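Similar to yteR (Bacilus subtilis) (Clostridium acetobutylicum, PDB 4WU0) probably acts as a glycoside hydrolase of family 105, in the manner of the unsaturated rhamnogalacturonan hydrolases that break down pectin fragments. Local coordinates at residues F152-H157 / L216-D222; I50-M54 / I82-L86; R257-Y261 / F332-I336; S245-Q250 / Y261-S267. One frame throughout, in Å; residues are numbered along the deposited sequence.

Contact 1 of 4, residues F152-H157 / L216-D222; sequences FDDITH and LPKNHKD
T156 and D222 make the shortest bond of this contact, in which T156 OG1 donates to D222 OD2 over 2.6 Å. The carboxylate oxygen receives it on the lone pair facing away from OD1. With chi1 at 57°, OG1 sits between the backbone N and the carbonyl carbon, leaving the methyl CG2 to turn into the apolar part of the joint. There the packing is close. F152 packs against the loop, its ring taking L216 CD2 obliquely on CD1, while F152 CD2 meets P217 CD at 3.5 Å. V143 of helix 129-146 also touches F152, and T156 touches L226 of helix 223-240.

H220 stands between the apolar cluster and the polar side. Its NE2 donates to D153 OD1 at 2.8 Å, a bent bond (140° at the hydrogen) with carboxylate and imidazole planes steeply inclined. Its ND1 accepts from D222 N at 3.1 Å, a combination consistent with a neutral ring protonated on NE2.

The outer side is looser. The extended chain of K221 brings NZ only to 3.7 Å from D153 OD2, a long salt bridge, and K150 shares that oxygen. Water 1 bridges the two segments, donating to D153 O and to D222 OD2. The H220 capping bond just ahead of helix 223-240, joined to a His-carboxylate hydrogen bond, sets the loop between helices 199-215 and 223-240 against the first turn of helix 152-166, in a fold consistent with the (alpha/alpha)6 barrel of the six-hairpin clan.

Contact 2 of 4, residues I50-M54 / I82-L86; sequences IIKTM and ILITL
M54 and L86 meet through aliphatic branches, and no ring, amide or carboxylate takes part across the interface, so it offers no flat face or edge. Aromatic groups lie just beyond it: I51 and L86 both touch Y95 of helix 93-108, and M54 touches W23. Within the contact L86 is the wedge. Its two methyls reach different residues of the opposing helix, CD2 against I51 CG1 at 3.7 Å and also against I50 CG2, while L86 CD1 rests on M54 CG at 3.8 Å.

Such packing of aliphatic side chains lets two helices of the (alpha/alpha)6 barrel meet without any polar link. The short axes here pass 11.4 Å apart at 126° between their directions, well away from antiparallel, and the wide separation is filled by long side chains.

M54 does much of that filling. Bent at both chi2 and chi3, it brings SD to 4.0 Å from I82 CG2 and CE to 3.8 Å from L83 CD2. I82 carries CG1 anti to its backbone N (chi1 -167°), which points that branch at I50: I82 CG1 lies 3.8 Å from I50 CG2, and the terminal CD1 of I82 follows close by. Helix 25-41 closes one border of this buried layer, A35 touching I50 and L31 touching M54, while L99 of helix 93-108 packs on L83.

Contact 3 of 4, residues R257-Y261 / F332-I336; sequences RKGNY and FAYYI
R257 lies flat on F332, the guanidinium and phenyl planes inclined by only 7° and their centres 3.9 Å apart. The two side chains run past each other in opposite directions, so the whole length of the arginine is used. R257 CD stands 3.6 Å from the centroid of the F332 ring as a CH-pi contact, almost on the ring normal, while the charged end continues over CG and CB. The cation-pi component is off-centre, with R257 CZ 29° from that normal. An extended chain, starting with CG anti to the backbone N, makes this overlap possible.

The other ring face of F332 is taken by I336 CG1 of its own helix, and K258 O approaches the ring edge in plane, 3.4 Å from F332 CE2. This carbonyl belongs to the type II turn R257-N260, closed by a 3.0 Å bond from N260 N to R257 O. G259 has the positive phi common at the third position of such a turn, and its O lies 3.5 Å from I336 CD1. N260 ND2 secures the loop through E254 O and V251 O. At its end, Y261 OH donates to water 2, which donates in turn to Y335 O.

This surface contact sets the loop between helices 223-240 and 264-279 against the short helix 332-337, which along the chain follows strand 311-317 and precedes strand 340-341, two neighbours in the three-stranded sheet.

Contact 4 of 4, residues S245-Q250 / Y261-S267; sequences SKVWYQ and YLEASGS
Y249 and L262 face each other in a single beta bridge, a non-hydrogen-bonded antiparallel pair flanked by two bonds, E263 N donating to W248 O at 3.0 Å and Q250 N to Y261 O at 2.8 Å, both nearly straight. Two side chains of the bridge meet directly. L262 CD2 sits over the centre of the Y249 ring, 3.6 Å from its centroid, as a CH-pi contact, and L262 CD1 turns the other way to S245. The OG of S245 closes an ST turn with V247 N and is hydrogen-bonded to D242.

Next along the chain, Q250 runs alongside Y261 in the same direction, its CB resting over one face of the phenol ring. Q250 NE2 is hydrogen-bonded to Y335 O, W198 NE1 gives OE1 a weak bond, and water 3 joins Q250 OE1 to E263 OE1.

S267 OG ties the bridge to the helix: it accepts from W248 N at 2.9 Å and donates to E263 O at 2.8 Å. That carbonyl also receives S267 N, from the opposite face of its plane.

E263 bends back at chi2 (-79°) over the helix start. E263 OE1 takes G266 N at 2.8 Å, while OE2 takes both S265 N and S265 OG and reaches C317 N beyond. E263 occupies the N-cap position, and its carboxylate caps the first turn of helix 264-279 where a short bridged loop enters it.

Along the chain contact 2 closes before contact 1 opens, and contact 1 before the last two, whose segments alternate. Contacts 1 and 2 lie about 27 Å apart between centres, and helix 129-146 touches a segment of each. Contacts 3 and 4 occupy the other side of the chain's centre, contact 3 about 38 Å from contact 1. Only 13 Å separates the centres of contacts 3 and 4; they share Y261, and Q250 NE2 is probably hydrogen-bonded to Y335 O. Together they bind the loop between helices 223-240 and 264-279 to the region of strand 311-317 and helix 332-337. One side thus holds a helix pair and a helix-to-loop joint, the other a fastened loop.

Contact 1 of 4, residues F152-H157 / L216-D222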
loop_
_atom_site.group_PDB
_atom_site.type_symbol
_atom_site.label_atom_id
_atom_site.label_comp_id
_atom_site.label_asym_id
_atom_site.label_seq_id
_atom_site.Cartn_x
_atom_site.Cartn_y
_atom_site.Cartn_z
ATOM N N PHE A 152 16.373 3.792 -11.060
ATOM C CA PHE A 152 15.144 4.556 -10.830
ATOM C C PHE A 152 14.341 4.759 -12.128
ATOM O O PHE A 152 13.115 4.915 -12.075
ATOM C CB PHE A 152 15.447 5.919 -10.196
ATOM C CG PHE A 152 15.823 5.860 -8.739
ATOM C CD1 PHE A 152 14.975 5.299 -7.807
ATOM C CD2 PHE A 152 17.006 6.439 -8.288
ATOM C CE1 PHE A 152 15.312 5.266 -6.460
ATOM C CE2 PHE A 152 17.338 6.411 -6.934
ATOM C CZ PHE A 152 16.480 5.819 -6.027
ATOM N N ASP A 153 15.010 4.787 -13.277
ATOM C CA ASP A 153 14.323 4.989 -14.557
ATOM C C ASP A 153 13.322 3.869 -14.821
ATOM O O ASP A 153 12.266 4.095 -15.400
ATOM C CB ASP A 153 15.320 4.983 -15.734
ATOM C CG ASP A 153 16.245 6.195 -15.774
ATOM O OD1 ASP A 153 16.242 7.040 -14.853
ATOM O OD2 ASP A 153 17.021 6.279 -16.758
ATOM N N ASP A 154 13.695 2.658 -14.425
ATOM C CA ASP A 154 12.852 1.472 -14.567
ATOM C C ASP A 154 11.613 1.659 -13.708
ATOM O O ASP A 154 10.485 1.536 -14.188
ATOM C CB ASP A 154 13.669 0.252 -14.127
ATOM C CG ASP A 154 12.903 -1.062 -14.189
ATOM O OD1 ASP A 154 11.690 -1.088 -14.497
ATOM O OD2 ASP A 154 13.546 -2.086 -13.901
ATOM N N ILE A 155 11.839 1.996 -12.445
ATOM C CA ILE A 155 10.775 2.192 -11.480
ATOM C C ILE A 155 9.796 3.270 -11.931
ATOM O O ILE A 155 8.572 3.053 -11.920
ATOM C CB ILE A 155 11.383 2.539 -10.116
ATOM C CG1 ILE A 155 12.097 1.299 -9.559
ATOM C CG2 ILE A 155 10.329 3.067 -9.127
ATOM C CD1 ILE A 155 13.262 1.624 -8.651
ATOM N N THR A 156 10.298 4.433 -12.319
ATOM C CA THR A 156 9.387 5.507 -12.699
ATOM C C THR A 156 8.590 5.142 -13.950
ATOM O O THR A 156 7.408 5.441 -14.054
ATOM C CB THR A 156 10.108 6.857 -12.884
ATOM O OG1 THR A 156 11.145 6.749 -13.859
ATOM C CG2 THR A 156 10.712 7.300 -11.568
ATOM N N HIS A 157 9.239 4.494 -14.906
ATOM C CA HIS A 157 8.550 4.028 -16.116
ATOM C C HIS A 157 7.369 3.127 -15.751
ATOM O O HIS A 157 6.294 3.196 -16.374
ATOM C CB HIS A 157 9.545 3.264 -16.989
ATOM C CG HIS A 157 8.964 2.725 -18.259
ATOM N ND1 HIS A 157 8.680 3.520 -19.350
ATOM C CD2 HIS A 157 8.621 1.464 -18.613
ATOM C CE1 HIS A 157 8.202 2.769 -20.326
ATOM N NE2 HIS A 157 8.151 1.519 -19.901
ATOM N N LEU A 216 13.286 9.465 -4.832
ATOM C CA LEU A 216 13.890 9.847 -6.111
ATOM C C LEU A 216 14.916 10.973 -5.992
ATOM O O LEU A 216 14.758 11.886 -5.198
ATOM C CB LEU A 216 12.824 10.293 -7.114
ATOM C CG LEU A 216 11.864 9.262 -7.697
ATOM C CD1 LEU A 216 10.917 9.963 -8.665
ATOM C CD2 LEU A 216 12.635 8.130 -8.398
ATOM N N PRO A 217 15.968 10.942 -6.814
ATOM C CA PRO A 217 16.807 12.136 -6.918
ATOM C C PRO A 217 15.978 13.373 -7.301
ATOM O O PRO A 217 15.086 13.254 -8.132
ATOM C CB PRO A 217 17.804 11.762 -8.030
ATOM C CG PRO A 217 17.859 10.258 -7.972
ATOM C CD PRO A 217 16.485 9.819 -7.624
ATOM N N LYS A 218 16.262 14.530 -6.700
ATOM C CA LYS A 218 15.486 15.745 -6.959
ATOM C C LYS A 218 15.468 16.152 -8.423
ATOM O O LYS A 218 14.504 16.762 -8.888
ATOM C CB LYS A 218 16.009 16.909 -6.113
ATOM C CG LYS A 218 15.372 16.980 -4.735
ATOM C CD LYS A 218 15.659 15.724 -3.933
ATOM C CE LYS A 218 14.865 15.656 -2.639
ATOM N NZ LYS A 218 15.398 14.570 -1.757
ATOM N N ASN A 219 16.529 15.808 -9.144
ATOM C CA ASN A 219 16.612 16.131 -10.560
ATOM C C ASN A 219 16.204 14.987 -11.476
ATOM O O ASN A 219 16.482 15.035 -12.674
ATOM C CB ASN A 219 18.013 16.617 -10.927
ATOM C CG ASN A 219 19.079 15.537 -10.802
ATOM O OD1 ASN A 219 18.780 14.360 -10.539
ATOM N ND2 ASN A 219 20.332 15.936 -10.983
ATOM N N HIS A 220 15.554 13.961 -10.937
ATOM C CA HIS A 220 15.209 12.829 -11.779
ATOM C C HIS A 220 14.256 13.250 -12.895
ATOM O O HIS A 220 13.315 13.995 -12.662
ATOM C CB HIS A 220 14.623 11.673 -10.984
ATOM C CG HIS A 220 14.540 10.412 -11.779
ATOM N ND1 HIS A 220 13.453 10.104 -12.562
ATOM C CD2 HIS A 220 15.445 9.425 -11.982
ATOM C CE1 HIS A 220 13.681 8.971 -13.202
ATOM N NE2 HIS A 220 14.890 8.546 -12.877
ATOM N N LYS A 221 14.498 12.756 -14.108
ATOM C CA LYS A 221 13.748 13.208 -15.274
ATOM C C LYS A 221 12.236 12.944 -15.186
ATOM O O LYS A 221 11.453 13.656 -15.828
ATOM C CB LYS A 221 14.296 12.563 -16.549
ATOM C CG LYS A 221 14.133 11.061 -16.568
ATOM C CD LYS A 221 14.785 10.479 -17.796
ATOM C CE LYS A 221 14.641 8.986 -17.830
ATOM N NZ LYS A 221 15.156 8.485 -19.118
ATOM N N ASP A 222 11.837 11.933 -14.413
ATOM C CA ASP A 222 10.409 11.566 -14.298
ATOM C C ASP A 222 9.773 12.007 -12.983
ATOM O O ASP A 222 8.615 11.701 -12.732
ATOM C CB ASP A 222 10.192 10.051 -14.455
ATOM C CG ASP A 222 10.591 9.543 -15.823
ATOM O OD1 ASP A 222 10.471 10.297 -16.815
ATOM O OD2 ASP A 222 11.030 8.383 -15.912
HETATM O O HOH W 1 11.966 6.220 -17.174
#

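Contact 2 of 4, residues I50-M54 / I82-L86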
loop_
_atom_site.group_PDB
_atom_site.type_symbol
_atom_site.label_atom_id
_atom_site.label_comp_id
_atom_site.label_asym_id
_atom_site.label_seq_id
_atom_site.Cartn_x
_atom_site.Cartn_y
_atom_site.Cartn_z
ATOM N N ILE A 50 9.185 -5.192 16.508
ATOM C CA ILE A 50 9.475 -5.371 15.088
ATOM C C ILE A 50 10.489 -6.486 14.887
ATOM O O ILE A 50 10.289 -7.367 14.061
ATOM C CB ILE A 50 9.970 -4.061 14.472
ATOM C CG1 ILE A 50 8.852 -3.025 14.514
ATOM C CG2 ILE A 50 10.388 -4.275 13.022
ATOM C CD1 ILE A 50 9.338 -1.622 14.225
ATOM N N ILE A 51 11.551 -6.468 15.680
ATOM C CA ILE A 51 12.588 -7.473 15.572
ATOM C C ILE A 51 12.013 -8.862 15.822
ATOM O O ILE A 51 12.255 -9.799 15.045
ATOM C CB ILE A 51 13.735 -7.165 16.553
ATOM C CG1 ILE A 51 14.486 -5.900 16.102
ATOM C CG2 ILE A 51 14.691 -8.344 16.679
ATOM C CD1 ILE A 51 15.488 -5.350 17.137
ATOM N N LYS A 52 11.251 -8.995 16.908
ATOM C CA LYS A 52 10.708 -10.285 17.309
ATOM C C LYS A 52 9.766 -10.828 16.243
ATOM O O LYS A 52 9.804 -12.020 15.932
ATOM C CB LYS A 52 9.989 -10.174 18.660
ATOM C CG LYS A 52 9.009 -11.310 18.957
ATOM C CD LYS A 52 8.321 -11.130 20.304
ATOM C CE LYS A 52 7.338 -9.964 20.315
ATOM N NZ LYS A 52 6.069 -10.312 19.628
ATOM N N THR A 53 8.943 -9.952 15.663
ATOM C CA THR A 53 8.020 -10.365 14.603
ATOM C C THR A 53 8.820 -10.899 13.390
ATOM O O THR A 53 8.537 -11.983 12.859
ATOM C CB THR A 53 7.110 -9.194 14.184
ATOM O OG1 THR A 53 6.325 -8.779 15.312
ATOM C CG2 THR A 53 6.176 -9.600 13.028
ATOM N N MET A 54 9.838 -10.164 12.981
ATOM C CA MET A 54 10.577 -10.569 11.785
ATOM C C MET A 54 11.472 -11.768 12.029
ATOM O O MET A 54 11.872 -12.426 11.078
ATOM C CB MET A 54 11.370 -9.411 11.202
ATOM C CG MET A 54 10.500 -8.297 10.647
ATOM S SD MET A 54 9.299 -8.826 9.420
ATOM C CE MET A 54 10.394 -9.362 8.156
ATOM N N ILE A 82 10.509 -3.132 5.505
ATOM C CA ILE A 82 10.883 -3.195 6.919
ATOM C C ILE A 82 12.292 -3.754 7.114
ATOM O O ILE A 82 12.980 -3.375 8.066
ATOM C CB ILE A 82 9.828 -3.925 7.787
ATOM C CG1 ILE A 82 10.083 -3.687 9.286
ATOM C CG2 ILE A 82 9.742 -5.389 7.470
ATOM C CD1 ILE A 82 9.793 -2.256 9.779
ATOM N N LEU A 83 12.729 -4.666 6.246
ATOM C CA LEU A 83 14.091 -5.180 6.342
ATOM C C LEU A 83 15.146 -4.087 6.126
ATOM O O LEU A 83 16.189 -4.099 6.789
ATOM C CB LEU A 83 14.324 -6.335 5.370
ATOM C CG LEU A 83 13.516 -7.612 5.616
ATOM C CD1 LEU A 83 13.822 -8.633 4.513
ATOM C CD2 LEU A 83 13.842 -8.199 6.969
ATOM N N ILE A 84 14.881 -3.143 5.221
ATOM C CA ILE A 84 15.766 -1.995 5.054
ATOM C C ILE A 84 15.857 -1.218 6.349
ATOM O O ILE A 84 16.952 -0.842 6.794
ATOM C CB ILE A 84 15.339 -1.103 3.875
ATOM C CG1 ILE A 84 15.476 -1.887 2.576
ATOM C CG2 ILE A 84 16.194 0.168 3.796
ATOM C CD1 ILE A 84 14.858 -1.209 1.365
ATOM N N THR A 85 14.702 -0.965 6.955
ATOM C CA THR A 85 14.647 -0.216 8.196
ATOM C C THR A 85 15.431 -0.938 9.290
ATOM O O THR A 85 16.216 -0.322 10.016
ATOM C CB THR A 85 13.183 -0.022 8.585
ATOM O OG1 THR A 85 12.560 0.788 7.577
ATOM C CG2 THR A 85 13.043 0.633 9.955
ATOM N N LEU A 86 15.251 -2.243 9.388
ATOM C CA LEU A 86 15.950 -3.009 10.413
ATOM C C LEU A 86 17.450 -3.052 10.156
ATOM O O LEU A 86 18.240 -3.004 11.105
ATOM C CB LEU A 86 15.407 -4.427 10.512
ATOM C CG LEU A 86 14.058 -4.589 11.206
ATOM C CD1 LEU A 86 13.461 -5.957 10.923
ATOM C CD2 LEU A 86 14.204 -4.370 12.704
#

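Contact 3 of 4, residues R257-Y261 / F332-I336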
loop_
_atom_site.group_PDB
_atom_site.type_symbol
_atom_site.label_atom_id
_atom_site.label_comp_id
_atom_site.label_asym_id
_atom_site.label_seq_id
_atom_site.Cartn_x
_atom_site.Cartn_y
_atom_site.Cartn_z
ATOM N N ARG A 257 -25.001 3.268 -4.000
ATOM C CA ARG A 257 -25.485 1.942 -4.380
ATOM C C ARG A 257 -25.567 1.002 -3.176
ATOM O O ARG A 257 -24.605 0.854 -2.419
ATOM C CB ARG A 257 -24.562 1.375 -5.457
ATOM C CG ARG A 257 -25.031 0.107 -6.051
ATOM C CD ARG A 257 -24.282 -0.134 -7.351
ATOM N NE ARG A 257 -24.649 -1.416 -7.932
ATOM C CZ ARG A 257 -24.080 -1.913 -9.020
ATOM N NH1 ARG A 257 -24.453 -3.088 -9.485
ATOM N NH2 ARG A 257 -23.121 -1.238 -9.625
ATOM N N LYS A 258 -26.731 0.377 -3.002
ATOM C CA LYS A 258 -26.951 -0.532 -1.884
ATOM C C LYS A 258 -25.877 -1.614 -1.838
ATOM O O LYS A 258 -25.580 -2.237 -2.852
ATOM C CB LYS A 258 -28.319 -1.199 -2.003
ATOM C CG LYS A 258 -29.468 -0.258 -1.791
ATOM C CD LYS A 258 -29.599 0.093 -0.327
ATOM C CE LYS A 258 -30.428 1.338 -0.143
ATOM N NZ LYS A 258 -31.656 1.037 0.586
ATOM N N GLY A 259 -25.323 -1.830 -0.650
ATOM C CA GLY A 259 -24.267 -2.791 -0.456
ATOM C C GLY A 259 -22.919 -2.124 -0.273
ATOM O O GLY A 259 -22.032 -2.676 0.384
ATOM N N ASN A 260 -22.737 -0.939 -0.863
ATOM C CA ASN A 260 -21.438 -0.274 -0.758
ATOM C C ASN A 260 -21.265 0.205 0.673
ATOM O O ASN A 260 -22.253 0.343 1.403
ATOM C CB ASN A 260 -21.358 0.913 -1.721
ATOM C CG ASN A 260 -19.940 1.219 -2.189
ATOM O OD1 ASN A 260 -18.950 0.702 -1.667
ATOM N ND2 ASN A 260 -19.843 2.091 -3.189
ATOM N N TYR A 261 -20.025 0.477 1.062
ATOM C CA TYR A 261 -19.716 0.840 2.445
ATOM C C TYR A 261 -18.434 1.645 2.502
ATOM O O TYR A 261 -17.547 1.478 1.653
ATOM C CB TYR A 261 -19.608 -0.411 3.323
ATOM C CG TYR A 261 -18.505 -1.378 2.962
ATOM C CD1 TYR A 261 -18.681 -2.344 1.974
ATOM C CD2 TYR A 261 -17.289 -1.345 3.640
ATOM C CE1 TYR A 261 -17.680 -3.233 1.673
ATOM C CE2 TYR A 261 -16.288 -2.221 3.354
ATOM C CZ TYR A 261 -16.478 -3.173 2.364
ATOM O OH TYR A 261 -15.469 -4.045 2.077
ATOM N N PHE A 332 -19.433 -5.405 -9.088
ATOM C CA PHE A 332 -19.843 -4.763 -7.850
ATOM C C PHE A 332 -20.208 -5.821 -6.803
ATOM O O PHE A 332 -19.758 -5.767 -5.646
ATOM C CB PHE A 332 -21.010 -3.804 -8.119
ATOM C CG PHE A 332 -21.528 -3.095 -6.890
ATOM C CD1 PHE A 332 -20.922 -1.942 -6.424
ATOM C CD2 PHE A 332 -22.622 -3.600 -6.195
ATOM C CE1 PHE A 332 -21.380 -1.309 -5.289
ATOM C CE2 PHE A 332 -23.104 -2.955 -5.069
ATOM C CZ PHE A 332 -22.472 -1.804 -4.616
ATOM N N ALA A 333 -21.013 -6.800 -7.200
ATOM C CA ALA A 333 -21.393 -7.870 -6.277
ATOM C C ALA A 333 -20.166 -8.576 -5.722
ATOM O O ALA A 333 -20.102 -8.867 -4.526
ATOM C CB ALA A 333 -22.357 -8.846 -6.943
ATOM N N TYR A 334 -19.167 -8.818 -6.573
ATOM C CA TYR A 334 -17.930 -9.427 -6.122
ATOM C C TYR A 334 -17.255 -8.571 -5.030
ATOM O O TYR A 334 -16.846 -9.102 -3.999
ATOM C CB TYR A 334 -16.927 -9.717 -7.281
ATOM C CG TYR A 334 -15.593 -9.968 -6.661
ATOM C CD1 TYR A 334 -15.361 -11.144 -5.935
ATOM C CD2 TYR A 334 -14.615 -8.980 -6.655
ATOM C CE1 TYR A 334 -14.194 -11.330 -5.241
ATOM C CE2 TYR A 334 -13.426 -9.165 -5.959
ATOM C CZ TYR A 334 -13.232 -10.321 -5.249
ATOM O OH TYR A 334 -12.061 -10.476 -4.552
ATOM N N TYR A 335 -17.107 -7.266 -5.250
ATOM C CA TYR A 335 -16.380 -6.449 -4.273
ATOM C C TYR A 335 -17.129 -6.370 -2.947
ATOM O O TYR A 335 -16.512 -6.272 -1.900
ATOM C CB TYR A 335 -16.068 -5.051 -4.807
ATOM C CG TYR A 335 -14.892 -5.037 -5.749
ATOM C CD1 TYR A 335 -13.587 -5.119 -5.268
ATOM C CD2 TYR A 335 -15.073 -4.975 -7.132
ATOM C CE1 TYR A 335 -12.508 -5.117 -6.121
ATOM C CE2 TYR A 335 -14.000 -4.974 -7.982
ATOM C CZ TYR A 335 -12.717 -5.055 -7.486
ATOM O OH TYR A 335 -11.618 -5.061 -8.336
ATOM N N ILE A 336 -18.452 -6.409 -2.993
ATOM C CA ILE A 336 -19.249 -6.370 -1.768
ATOM C C ILE A 336 -19.244 -7.737 -1.070
ATOM O O ILE A 336 -19.512 -7.832 0.136
ATOM C CB ILE A 336 -20.682 -5.906 -2.117
ATOM C CG1 ILE A 336 -20.633 -4.524 -2.777
ATOM C CG2 ILE A 336 -21.594 -5.895 -0.904
ATOM C CD1 ILE A 336 -19.760 -3.511 -2.084
HETATM O O HOH W 2 -16.231 -6.293 0.823
#

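Contact 4 of 4, residues S245-Q250 / Y261-S267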
loop_
_atom_site.group_PDB
_atom_site.type_symbol
_atom_site.label_atom_id
_atom_site.label_comp_id
_atom_site.label_asym_id
_atom_site.label_seq_id
_atom_site.Cartn_x
_atom_site.Cartn_y
_atom_site.Cartn_z
ATOM N N SER A 245 -19.094 11.872 5.796
ATOM C CA SER A 245 -18.077 11.227 6.619
ATOM C C SER A 245 -16.654 11.730 6.365
ATOM O O SER A 245 -15.788 11.600 7.223
ATOM C CB SER A 245 -18.097 9.733 6.363
ATOM O OG SER A 245 -17.635 9.441 5.057
ATOM N N LYS A 246 -16.431 12.268 5.169
ATOM C CA LYS A 246 -15.105 12.699 4.707
ATOM C C LYS A 246 -14.147 11.557 4.410
ATOM O O LYS A 246 -12.945 11.794 4.284
ATOM C CB LYS A 246 -14.454 13.707 5.672
ATOM C CG LYS A 246 -15.344 14.894 5.981
ATOM C CD LYS A 246 -15.834 15.596 4.728
ATOM C CE LYS A 246 -16.663 16.840 5.089
ATOM N NZ LYS A 246 -17.478 17.351 3.952
ATOM N N VAL A 247 -14.673 10.341 4.266
ATOM C CA VAL A 247 -13.850 9.200 3.896
ATOM C C VAL A 247 -14.376 8.576 2.591
ATOM O O VAL A 247 -15.161 9.225 1.856
ATOM C CB VAL A 247 -13.657 8.206 5.072
ATOM C CG1 VAL A 247 -13.126 8.987 6.309
ATOM C CG2 VAL A 247 -14.928 7.458 5.431
ATOM N N TRP A 248 -13.911 7.364 2.278
ATOM C CA TRP A 248 -14.106 6.777 0.966
ATOM C C TRP A 248 -14.764 5.401 1.005
ATOM O O TRP A 248 -14.610 4.657 1.968
ATOM C CB TRP A 248 -12.763 6.711 0.215
ATOM C CG TRP A 248 -12.326 8.061 -0.279
ATOM C CD1 TRP A 248 -12.567 8.588 -1.504
ATOM C CD2 TRP A 248 -11.582 9.053 0.447
ATOM N NE1 TRP A 248 -12.048 9.845 -1.585
ATOM C CE2 TRP A 248 -11.440 10.165 -0.406
ATOM C CE3 TRP A 248 -11.040 9.115 1.737
ATOM C CZ2 TRP A 248 -10.753 11.338 -0.019
ATOM C CZ3 TRP A 248 -10.380 10.280 2.129
ATOM C CH2 TRP A 248 -10.255 11.377 1.251
ATOM N N TYR A 249 -15.488 5.092 -0.069
ATOM C CA TYR A 249 -16.181 3.821 -0.231
ATOM C C TYR A 249 -15.321 2.716 -0.806
ATOM O O TYR A 249 -14.346 2.965 -1.528
ATOM C CB TYR A 249 -17.373 4.004 -1.157
ATOM C CG TYR A 249 -18.517 4.741 -0.529
ATOM C CD1 TYR A 249 -19.465 4.058 0.211
ATOM C CD2 TYR A 249 -18.649 6.119 -0.679
ATOM C CE1 TYR A 249 -20.518 4.719 0.784
ATOM C CE2 TYR A 249 -19.703 6.780 -0.110
ATOM C CZ TYR A 249 -20.615 6.078 0.637
ATOM O OH TYR A 249 -21.675 6.733 1.222
ATOM N N GLN A 250 -15.705 1.484 -0.485
ATOM C CA GLN A 250 -15.121 0.279 -1.093
ATOM C C GLN A 250 -15.115 0.333 -2.622
ATOM O O GLN A 250 -14.074 0.096 -3.243
ATOM C CB GLN A 250 -15.911 -0.943 -0.598
ATOM C CG GLN A 250 -15.698 -2.248 -1.312
ATOM C CD GLN A 250 -14.458 -2.980 -0.834
ATOM O OE1 GLN A 250 -13.521 -2.363 -0.330
ATOM N NE2 GLN A 250 -14.419 -4.290 -1.049
ATOM N N TYR A 261 -20.025 0.477 1.062
ATOM C CA TYR A 261 -19.716 0.840 2.445
ATOM C C TYR A 261 -18.434 1.645 2.502
ATOM O O TYR A 261 -17.547 1.478 1.653
ATOM C CB TYR A 261 -19.608 -0.411 3.323
ATOM C CG TYR A 261 -18.505 -1.378 2.962
ATOM C CD1 TYR A 261 -18.681 -2.344 1.974
ATOM C CD2 TYR A 261 -17.289 -1.345 3.640
ATOM C CE1 TYR A 261 -17.680 -3.233 1.673
ATOM C CE2 TYR A 261 -16.288 -2.221 3.354
ATOM C CZ TYR A 261 -16.478 -3.173 2.364
ATOM O OH TYR A 261 -15.469 -4.045 2.077
ATOM N N LEU A 262 -18.353 2.505 3.513
ATOM C CA LEU A 262 -17.139 3.253 3.793
ATOM C C LEU A 262 -16.104 2.276 4.307
ATOM O O LEU A 262 -16.362 1.535 5.259
ATOM C CB LEU A 262 -17.440 4.354 4.832
ATOM C CG LEU A 262 -18.531 5.344 4.441
ATOM C CD1 LEU A 262 -18.844 6.281 5.593
ATOM C CD2 LEU A 262 -18.119 6.145 3.217
ATOM N N GLU A 263 -14.931 2.266 3.674
ATOM C CA GLU A 263 -13.943 1.217 3.921
ATOM C C GLU A 263 -12.645 1.814 4.463
ATOM O O GLU A 263 -12.120 2.812 3.948
ATOM C CB GLU A 263 -13.737 0.389 2.644
ATOM C CG GLU A 263 -12.974 -0.913 2.846
ATOM C CD GLU A 263 -11.468 -0.739 2.949
ATOM O OE1 GLU A 263 -10.938 0.131 2.242
ATOM O OE2 GLU A 263 -10.795 -1.497 3.716
ATOM N N ALA A 264 -12.130 1.191 5.517
ATOM C CA ALA A 264 -11.101 1.816 6.347
ATOM C C ALA A 264 -9.701 1.778 5.768
ATOM O O ALA A 264 -8.915 2.720 5.970
ATOM C CB ALA A 264 -11.089 1.169 7.731
ATOM N N SER A 265 -9.329 0.678 5.116
ATOM C CA SER A 265 -7.958 0.571 4.658
ATOM C C SER A 265 -7.683 1.531 3.497
ATOM O O SER A 265 -6.715 2.282 3.543
ATOM C CB SER A 265 -7.574 -0.876 4.333
ATOM O OG SER A 265 -8.199 -1.346 3.156
ATOM N N GLY A 266 -8.535 1.531 2.483
ATOM C CA GLY A 266 -8.386 2.483 1.394
ATOM C C GLY A 266 -8.459 3.927 1.888
ATOM O O GLY A 266 -7.632 4.753 1.501
ATOM N N SER A 267 -9.408 4.239 2.768
ATOM C CA SER A 267 -9.536 5.592 3.294
ATOM C C SER A 267 -8.276 6.020 4.029
ATOM O O SER A 267 -7.819 7.143 3.867
ATOM C CB SER A 267 -10.750 5.692 4.233
ATOM O OG SER A 267 -11.961 5.541 3.507
HETATM O O HOH W 3 -11.494 -0.329 -0.502
#